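Local coordinates for protein uncharacterized peptidase Lmo0363 (Listeria monocytogenes, PDB 3L4E) that is a putative serine peptidase of the S51 (peptidase E-like) family, probably hydrolysing peptide bonds, at residues 72-75 against 76-80; 90-93 against 94-97. All coordinates share one frame; numbering follows the deposited sequence.

Interaction 1 of 2, residues 72-75 against 76-80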
loop_
_atom_site.group_PDB
_atom_site.type_symbol
_atom_site.label_atom_id
_atom_site.label_comp_id
_atom_site.label_asym_id
_atom_site.label_seq_id
_atom_site.Cartn_x
_atom_site.Cartn_y
_atom_site.Cartn_z
ATOM N N GLU A 72 17.136 -7.040 9.241
ATOM C CA GLU A 72 16.981 -5.661 8.804
ATOM C C GLU A 72 15.506 -5.300 8.654
ATOM O O GLU A 72 15.096 -4.184 8.974
ATOM C CB GLU A 72 17.713 -5.439 7.478
ATOM C CG GLU A 72 17.994 -3.983 7.169
ATOM C CD GLU A 72 18.942 -3.355 8.173
ATOM O OE1 GLU A 72 18.904 -2.117 8.342
ATOM O OE2 GLU A 72 19.723 -4.105 8.800
ATOM N N ILE A 73 14.714 -6.246 8.157
ATOM C CA ILE A 73 13.284 -6.034 7.992
ATOM C C ILE A 73 12.641 -5.808 9.354
ATOM O O ILE A 73 11.893 -4.850 9.547
ATOM C CB ILE A 73 12.611 -7.237 7.294
ATOM C CG1 ILE A 73 13.094 -7.356 5.842
ATOM C CG2 ILE A 73 11.087 -7.120 7.364
ATOM C CD1 ILE A 73 12.576 -8.596 5.115
ATOM N N THR A 74 12.953 -6.686 10.301
ATOM C CA THR A 74 12.415 -6.578 11.653
ATOM C C THR A 74 12.803 -5.256 12.310
ATOM O O THR A 74 11.960 -4.563 12.881
ATOM C CB THR A 74 12.888 -7.742 12.545
ATOM O OG1 THR A 74 12.450 -8.985 11.981
ATOM C CG2 THR A 74 12.313 -7.606 13.945
ATOM N N THR A 75 14.083 -4.913 12.211
ATOM C CA THR A 75 14.621 -3.712 12.841
ATOM C C THR A 75 13.990 -2.430 12.307
ATOM O O THR A 75 13.517 -1.599 13.083
ATOM C CB THR A 75 16.146 -3.629 12.661
ATOM O OG1 THR A 75 16.757 -4.807 13.205
ATOM C CG2 THR A 75 16.708 -2.398 13.368
ATOM N N LYS A 76 13.989 -2.271 10.987
ATOM C CA LYS A 76 13.440 -1.070 10.368
ATOM C C LYS A 76 11.953 -0.910 10.672
ATOM O O LYS A 76 11.505 0.167 11.058
ATOM C CB LYS A 76 13.689 -1.075 8.856
ATOM C CG LYS A 76 15.164 -0.938 8.484
ATOM C CD LYS A 76 15.390 -0.960 6.978
ATOM C CE LYS A 76 16.849 -0.649 6.641
ATOM N NZ LYS A 76 17.139 -0.740 5.179
ATOM N N LEU A 77 11.193 -1.988 10.501
ATOM C CA LEU A 77 9.768 -1.952 10.788
ATOM C C LEU A 77 9.487 -1.518 12.226
ATOM O O LEU A 77 8.523 -0.789 12.484
ATOM C CB LEU A 77 9.118 -3.310 10.494
ATOM C CG LEU A 77 8.898 -3.601 9.006
ATOM C CD1 LEU A 77 8.413 -5.029 8.811
ATOM C CD2 LEU A 77 7.919 -2.599 8.390
ATOM N N ARG A 78 10.328 -1.968 13.155
ATOM C CA ARG A 78 10.168 -1.632 14.567
ATOM C C ARG A 78 10.608 -0.207 14.889
ATOM O O ARG A 78 9.995 0.472 15.713
ATOM C CB ARG A 78 10.936 -2.623 15.441
ATOM C CG ARG A 78 10.414 -4.036 15.337
ATOM C CD ARG A 78 11.041 -4.947 16.372
ATOM N NE ARG A 78 10.154 -6.061 16.686
ATOM C CZ ARG A 78 9.195 -6.007 17.604
ATOM N NH1 ARG A 78 9.007 -4.894 18.303
ATOM N NH2 ARG A 78 8.426 -7.060 17.825
ATOM N N LYS A 79 11.671 0.240 14.231
ATOM C CA LYS A 79 12.283 1.524 14.550
ATOM C C LYS A 79 11.471 2.719 14.065
ATOM O O LYS A 79 11.246 3.674 14.809
ATOM C CB LYS A 79 13.691 1.603 13.958
ATOM C CG LYS A 79 14.405 2.912 14.253
ATOM C CD LYS A 79 15.837 2.899 13.740
ATOM C CE LYS A 79 15.900 3.169 12.245
ATOM N NZ LYS A 79 15.527 4.576 11.926
ATOM N N ASN A 80 11.039 2.668 12.812
ATOM C CA ASN A 80 10.460 3.846 12.177
ATOM C C ASN A 80 8.985 4.062 12.494
ATOM O O ASN A 80 8.257 3.122 12.827
ATOM C CB ASN A 80 10.727 3.827 10.671
ATOM C CG ASN A 80 12.219 3.787 10.356
ATOM O OD1 ASN A 80 13.019 4.457 11.010
ATOM N ND2 ASN A 80 12.597 2.992 9.369
#
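Glu72 and Lys76 meet one turn apart in helix 70-79, an alpha helix flanking the mixed sheet of this S51 family protein. The four carbonyls of 72-75 are satisfied by i to i+4 bonds. Lys76 N reaches Glu72 O at 3.0 Å, and Leu77 N, Arg78 N and Lys79 N take Ile73 O, Thr74 O and Thr75 O in turn. The last of these, Lys79 N to Thr75 O, is short at 2.8 Å but bent, with 143° at the hydrogen. Asn80, the first residue to leave helical angles, still gives its N to Lys76 O.

The side-chain hydroxyls turn back along the helix. Thr74 OG1 bonds to Leu70 O and Thr75 OG1 to Gly71 O. Lys76 is extended beyond CG and crosses the bent Glu72 chain. Glu72 OE1 lies against Lys76 CE at 3.0 Å; Lys76 NZ is farther from OE1, a long salt bridge of 3.9 Å. The ammonium has other partners in Glu68 and the carbonyl of Glu62, so Glu72 is probably a secondary one.

Ile73 CG2 packs on Leu77 CD1 at 3.7 Å, both side chains pointing the same way on the buried face. Thr74 CG2 lies anti to the backbone N, at the edge of the Arg78 guanidinium and near its plane. Arg78 NH2 pairs with Glu108 of helix 102-111. Lys79 NZ forms a salt bridge with Glu61, and Asn80 ND2 bonds to Thr31 OG1 and Glu61 OE1. The Lys79 chain folds at chi3 and chi4, which brings NZ to 2.7 Å from Asn80 OD1 in a hydrogen bond.

Interaction 2 of 2, residues 90-93 against 94-97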
loop_
_atom_site.group_PDB
_atom_site.type_symbol
_atom_site.label_atom_id
_atom_site.label_comp_id
_atom_site.label_asym_id
_atom_site.label_seq_id
_atom_site.Cartn_x
_atom_site.Cartn_y
_atom_site.Cartn_z
ATOM N N THR A 90 1.126 -6.274 -7.375
ATOM C CA THR A 90 0.605 -6.720 -6.085
ATOM C C THR A 90 1.014 -8.152 -5.765
ATOM O O THR A 90 1.273 -8.480 -4.612
ATOM C CB THR A 90 -0.938 -6.619 -6.000
ATOM O OG1 THR A 90 -1.363 -5.329 -6.437
ATOM C CG2 THR A 90 -1.432 -6.844 -4.559
ATOM N N PHE A 91 1.061 -9.012 -6.782
ATOM C CA PHE A 91 1.399 -10.413 -6.545
ATOM C C PHE A 91 2.853 -10.582 -6.109
ATOM O O PHE A 91 3.144 -11.323 -5.177
ATOM C CB PHE A 91 1.049 -11.276 -7.756
ATOM C CG PHE A 91 -0.414 -11.283 -8.060
ATOM C CD1 PHE A 91 -1.258 -12.200 -7.458
ATOM C CD2 PHE A 91 -0.957 -10.343 -8.927
ATOM C CE1 PHE A 91 -2.614 -12.187 -7.723
ATOM C CE2 PHE A 91 -2.310 -10.329 -9.198
ATOM C CZ PHE A 91 -3.138 -11.248 -8.595
ATOM N N PHE A 92 3.761 -9.868 -6.759
ATOM C CA PHE A 92 5.161 -9.938 -6.356
ATOM C C PHE A 92 5.346 -9.407 -4.936
ATOM O O PHE A 92 6.063 -10.006 -4.123
ATOM C CB PHE A 92 6.058 -9.178 -7.325
ATOM C CG PHE A 92 7.509 -9.296 -6.997
ATOM C CD1 PHE A 92 8.177 -10.500 -7.183
ATOM C CD2 PHE A 92 8.204 -8.222 -6.467
ATOM C CE1 PHE A 92 9.513 -10.625 -6.864
ATOM C CE2 PHE A 92 9.538 -8.336 -6.147
ATOM C CZ PHE A 92 10.197 -9.540 -6.342
ATOM N N LEU A 93 4.691 -8.288 -4.638
ATOM C CA LEU A 93 4.705 -7.725 -3.290
ATOM C C LEU A 93 4.248 -8.738 -2.237
ATOM O O LEU A 93 4.943 -8.979 -1.242
ATOM C CB LEU A 93 3.841 -6.464 -3.237
ATOM C CG LEU A 93 3.604 -5.819 -1.868
ATOM C CD1 LEU A 93 4.896 -5.310 -1.237
ATOM C CD2 LEU A 93 2.573 -4.697 -2.002
ATOM N N LEU A 94 3.079 -9.334 -2.442
ATOM C CA LEU A 94 2.549 -10.285 -1.465
ATOM C C LEU A 94 3.460 -11.505 -1.360
ATOM O O LEU A 94 3.710 -12.020 -0.269
ATOM C CB LEU A 94 1.130 -10.714 -1.841
ATOM C CG LEU A 94 0.423 -11.619 -0.830
ATOM C CD1 LEU A 94 0.350 -10.954 0.533
ATOM C CD2 LEU A 94 -0.979 -12.003 -1.335
ATOM N N GLN A 95 3.964 -11.954 -2.502
ATOM C CA GLN A 95 4.888 -13.076 -2.533
ATOM C C GLN A 95 6.093 -12.842 -1.631
ATOM O O GLN A 95 6.459 -13.702 -0.837
ATOM C CB GLN A 95 5.350 -13.343 -3.964
ATOM C CG GLN A 95 6.386 -14.434 -4.073
ATOM C CD GLN A 95 6.791 -14.652 -5.500
ATOM O OE1 GLN A 95 6.095 -15.334 -6.248
ATOM N NE2 GLN A 95 7.900 -14.039 -5.908
ATOM N N GLU A 96 6.708 -11.670 -1.746
ATOM C CA GLU A 96 7.910 -11.382 -0.972
ATOM C C GLU A 96 7.600 -11.165 0.512
ATOM O O GLU A 96 8.373 -11.586 1.381
ATOM C CB GLU A 96 8.670 -10.204 -1.584
ATOM C CG GLU A 96 9.153 -10.496 -3.007
ATOM C CD GLU A 96 10.030 -11.753 -3.088
ATOM O OE1 GLU A 96 11.087 -11.795 -2.432
ATOM O OE2 GLU A 96 9.661 -12.703 -3.807
ATOM N N LEU A 97 6.462 -10.540 0.806
ATOM C CA LEU A 97 6.028 -10.400 2.191
ATOM C C LEU A 97 5.789 -11.758 2.854
ATOM O O LEU A 97 6.179 -11.968 4.002
ATOM C CB LEU A 97 4.769 -9.541 2.283
ATOM C CG LEU A 97 4.918 -8.046 1.983
ATOM C CD1 LEU A 97 3.553 -7.381 1.971
ATOM C CD2 LEU A 97 5.831 -7.342 2.986
#
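Phe92 and Glu96 make the main side-chain contact in this part of helix 90-100, a CH-pi interaction one turn apart. Glu96 CG sits over one face of the Phe92 ring, 3.8 Å from its centroid and offset toward the rim. The Phe92 ring swings to this side because its CG is anti to the backbone N (chi1 -176°). The Glu96 chain bends at chi2, and its carboxylate plane lies only 18° from that of the ring. Gln95 NE2 approaches the same ring obliquely, 3.8 Å from Phe92 CD1.

Polar side-chain bonds tie this group together. Gln95 NE2 gives a nearly straight hydrogen bond to Glu96 OE2, 3.0 Å long and close to the amide plane. Glu96 OE1 is taken by Arg99 in a salt bridge, and Gln95 OE1 accepts from the backbone N of Asn144. Both ends of the Gln95 amide are therefore used, which should fix its rotation.

The apolar contact is between two leucines. Leu93 CD1 and Leu97 CD1 are 4.0 Å apart, with the two side chains side by side.

The backbone bonds are regular i to i+4 bonds. Leu94 N to Thr90 O is 2.9 Å, and Gln95, Glu96 and Leu97 bond likewise to Phe91, Phe92 and Leu93.

The start of the helix lies near the catalytic residues proposed by similarity: the side chain of Thr90 is about 7 Å from that of Ser120. Thr90 and Leu93 pack on Ala121 of helix 121-124, which follows strand 115-119, while Leu97 packs on Ala102 and Ile106 of helix 102-111.

Both interactions are single-helix contacts with the same i to i+4 backbone pattern, but they lie on successive helices, 70-79 and 90-100, with strand 82-85 between them in the chain. Their centres are 19 Å apart and they do not touch. Helix 102-111 is a shared neighbour: Ile73, Thr74, Leu77 and Arg78 reach it from interaction 1, and Leu97 from interaction 2. Interaction 1 is partly buried, and its lysines and arginine pair with several glutamates. Interaction 2 is largely buried, with an aromatic face, leucines and a paired amide and carboxylate. Interaction 2 is near the proposed catalytic residues; interaction 1 is away from them.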